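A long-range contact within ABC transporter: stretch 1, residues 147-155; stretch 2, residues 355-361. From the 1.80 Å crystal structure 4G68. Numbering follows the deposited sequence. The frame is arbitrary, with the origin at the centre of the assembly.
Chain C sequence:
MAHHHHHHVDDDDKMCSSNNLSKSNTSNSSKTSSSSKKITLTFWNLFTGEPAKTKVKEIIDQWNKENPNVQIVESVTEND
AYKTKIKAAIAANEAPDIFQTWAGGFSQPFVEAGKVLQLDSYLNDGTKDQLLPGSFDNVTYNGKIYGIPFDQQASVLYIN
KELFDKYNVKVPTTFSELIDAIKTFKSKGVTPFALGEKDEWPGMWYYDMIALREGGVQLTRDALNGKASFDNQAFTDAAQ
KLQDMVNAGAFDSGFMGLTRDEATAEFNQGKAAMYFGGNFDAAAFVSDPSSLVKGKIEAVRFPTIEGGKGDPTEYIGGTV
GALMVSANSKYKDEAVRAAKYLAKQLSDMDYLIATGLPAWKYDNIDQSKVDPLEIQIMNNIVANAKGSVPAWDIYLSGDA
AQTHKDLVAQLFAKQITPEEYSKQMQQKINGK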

# COMPACT_ATOMS: atom_id res chain seq x y z
N GLY C 147 -2.60 -5.21 17.53
CA GLY C 147 -1.38 -5.00 16.77
C GLY C 147 -0.73 -3.67 17.15
O GLY C 147 -1.39 -2.80 17.72
N ILE C 148 0.56 -3.54 16.84
CA ILE C 148 1.31 -2.30 17.03
C ILE C 148 1.48 -1.72 15.61
O ILE C 148 2.19 -2.30 14.79
CB ILE C 148 2.72 -2.59 17.67
CG1 ILE C 148 2.61 -3.25 19.08
CG2 ILE C 148 3.57 -1.33 17.72
CD1 ILE C 148 1.65 -2.60 20.06
N PRO C 149 0.83 -0.58 15.31
CA PRO C 149 0.94 -0.01 13.96
C PRO C 149 2.38 0.47 13.74
O PRO C 149 3.08 0.81 14.73
CB PRO C 149 -0.06 1.18 13.98
CG PRO C 149 -0.89 0.95 15.19
CD PRO C 149 0.01 0.28 16.17
N PHE C 150 2.84 0.48 12.48
CA PHE C 150 4.17 1.08 12.22
C PHE C 150 4.24 1.98 10.98
O PHE C 150 5.10 2.85 10.91
CB PHE C 150 5.28 0.04 12.20
CG PHE C 150 5.32 -0.79 10.93
CD1 PHE C 150 6.08 -0.38 9.83
CD2 PHE C 150 4.63 -2.01 10.85
CE1 PHE C 150 6.10 -1.12 8.64
CE2 PHE C 150 4.68 -2.78 9.69
CZ PHE C 150 5.42 -2.33 8.58
N ASP C 151 3.35 1.77 10.01
CA ASP C 151 3.31 2.67 8.85
C ASP C 151 1.94 2.91 8.21
O ASP C 151 0.95 2.26 8.54
CB ASP C 151 4.46 2.36 7.84
CG ASP C 151 4.20 1.16 6.90
OD1 ASP C 151 3.07 0.67 6.76
OD2 ASP C 151 5.18 0.74 6.21
N GLN C 152 1.88 3.92 7.36
CA GLN C 152 0.65 4.31 6.74
C GLN C 152 0.90 4.37 5.27
O GLN C 152 2.00 4.68 4.84
CB GLN C 152 0.08 5.64 7.24
CG GLN C 152 1.01 6.64 7.87
CD GLN C 152 0.28 7.93 8.31
OE1 GLN C 152 -0.46 8.56 7.52
NE2 GLN C 152 0.49 8.31 9.58
N GLN C 153 -0.13 4.03 4.50
CA GLN C 153 -0.03 4.13 3.04
C GLN C 153 -0.81 5.33 2.52
O GLN C 153 -1.71 5.89 3.21
CB GLN C 153 -0.62 2.82 2.38
CG GLN C 153 0.14 1.49 2.80
CD GLN C 153 -0.40 0.19 2.14
OE1 GLN C 153 -1.38 0.21 1.43
NE2 GLN C 153 0.22 -0.94 2.41
N ALA C 154 -0.47 5.73 1.29
CA ALA C 154 -1.19 6.79 0.61
C ALA C 154 -0.98 6.54 -0.88
O ALA C 154 0.11 6.07 -1.28
CB ALA C 154 -0.63 8.15 1.03
N SER C 155 -2.00 6.84 -1.68
CA SER C 155 -1.87 6.70 -3.17
C SER C 155 -1.07 7.84 -3.77
O SER C 155 -1.36 9.02 -3.46
CB SER C 155 -3.25 6.62 -3.85
OG SER C 155 -4.18 7.59 -3.30
N THR C 355 10.26 3.90 2.09
CA THR C 355 9.57 2.60 1.96
C THR C 355 8.19 2.64 2.61
O THR C 355 7.36 1.74 2.37
CB THR C 355 10.34 1.43 2.63
OG1 THR C 355 10.71 1.77 3.99
CG2 THR C 355 11.53 1.01 1.81
N GLY C 356 7.95 3.64 3.45
CA GLY C 356 6.61 3.87 3.98
C GLY C 356 6.37 5.29 4.50
O GLY C 356 7.26 6.14 4.40
N LEU C 357 5.16 5.53 4.97
CA LEU C 357 4.86 6.75 5.74
C LEU C 357 4.79 6.39 7.25
O LEU C 357 4.09 5.42 7.62
CB LEU C 357 3.54 7.34 5.27
CG LEU C 357 3.63 7.95 3.88
CD1 LEU C 357 2.24 7.99 3.25
CD2 LEU C 357 4.32 9.34 3.91
N PRO C 358 5.53 7.14 8.11
CA PRO C 358 5.69 6.71 9.51
C PRO C 358 4.39 6.77 10.29
O PRO C 358 3.58 7.74 10.12
CB PRO C 358 6.69 7.74 10.08
CG PRO C 358 6.56 8.97 9.21
CD PRO C 358 6.33 8.37 7.83
N ALA C 359 4.14 5.76 11.12
CA ALA C 359 3.00 5.83 12.06
C ALA C 359 3.41 6.38 13.40
O ALA C 359 2.55 6.89 14.17
CB ALA C 359 2.30 4.48 12.26
N TRP C 360 4.71 6.25 13.71
CA TRP C 360 5.21 6.72 15.00
C TRP C 360 5.68 8.13 14.82
O TRP C 360 6.00 8.53 13.69
CB TRP C 360 6.40 5.90 15.45
CG TRP C 360 6.00 4.52 15.88
CD1 TRP C 360 5.40 3.51 15.10
CD2 TRP C 360 6.10 3.96 17.23
NE1 TRP C 360 5.17 2.38 15.85
CE2 TRP C 360 5.53 2.59 17.15
CE3 TRP C 360 6.54 4.44 18.49
CZ2 TRP C 360 5.49 1.75 18.26
CZ3 TRP C 360 6.48 3.58 19.59
CH2 TRP C 360 5.98 2.26 19.48
N LYS C 361 5.70 8.89 15.91
CA LYS C 361 6.14 10.30 15.83
C LYS C 361 7.61 10.23 15.49
O LYS C 361 8.24 9.19 15.70
CB LYS C 361 5.91 11.07 17.15
CG LYS C 361 4.46 11.13 17.57
CD LYS C 361 4.31 11.56 19.02
CE LYS C 361 2.88 12.06 19.24
NZ LYS C 361 2.65 12.63 20.60

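The contact is a short antiparallel β pairing, two bridges long, extended by an indole hydrogen bond and small apolar contacts, and it buries 469 Å² between two stretches whose touching residues are at least 203 positions apart in sequence. The register rests on a reciprocal pair: Gln152 N donates to Leu357 O at 2.7 Å (N-H...O 152°), and Leu357 N returns a longer bond to Gln152 O at 3.3 Å (141°). Next along, Asp151 and Pro358 form the non-hydrogen-bonded bridge, a position that asks no amide hydrogen of proline. Beyond it, Ala359 N reaches Phe150 O at 3.1 Å (154°).

Gln152 and Leu357 project from the same face of the sheet, with Gln152 CG 3.7 Å from Leu357 CB; Gln152 NE2 adds a weak bond to Pro358 O (3.2 Å, 126°). Leu357, the residue most covered by the other stretch, also places CD1 3.6 Å from Ala154 CB. Trp360 (chi1 -72°, m) brings its ring edge to stretch 1: NE1 donates to Pro149 O at 2.8 Å, while CZ2 lies 3.7 Å from Ile148 CG2. The Ala359 methyl points toward stretch 1, its CB 4.4 Å from Pro149 CB. Gly356 suits its place sterically, since an ideal CB would lie 2.7 Å from Asp151 OD2, a clash.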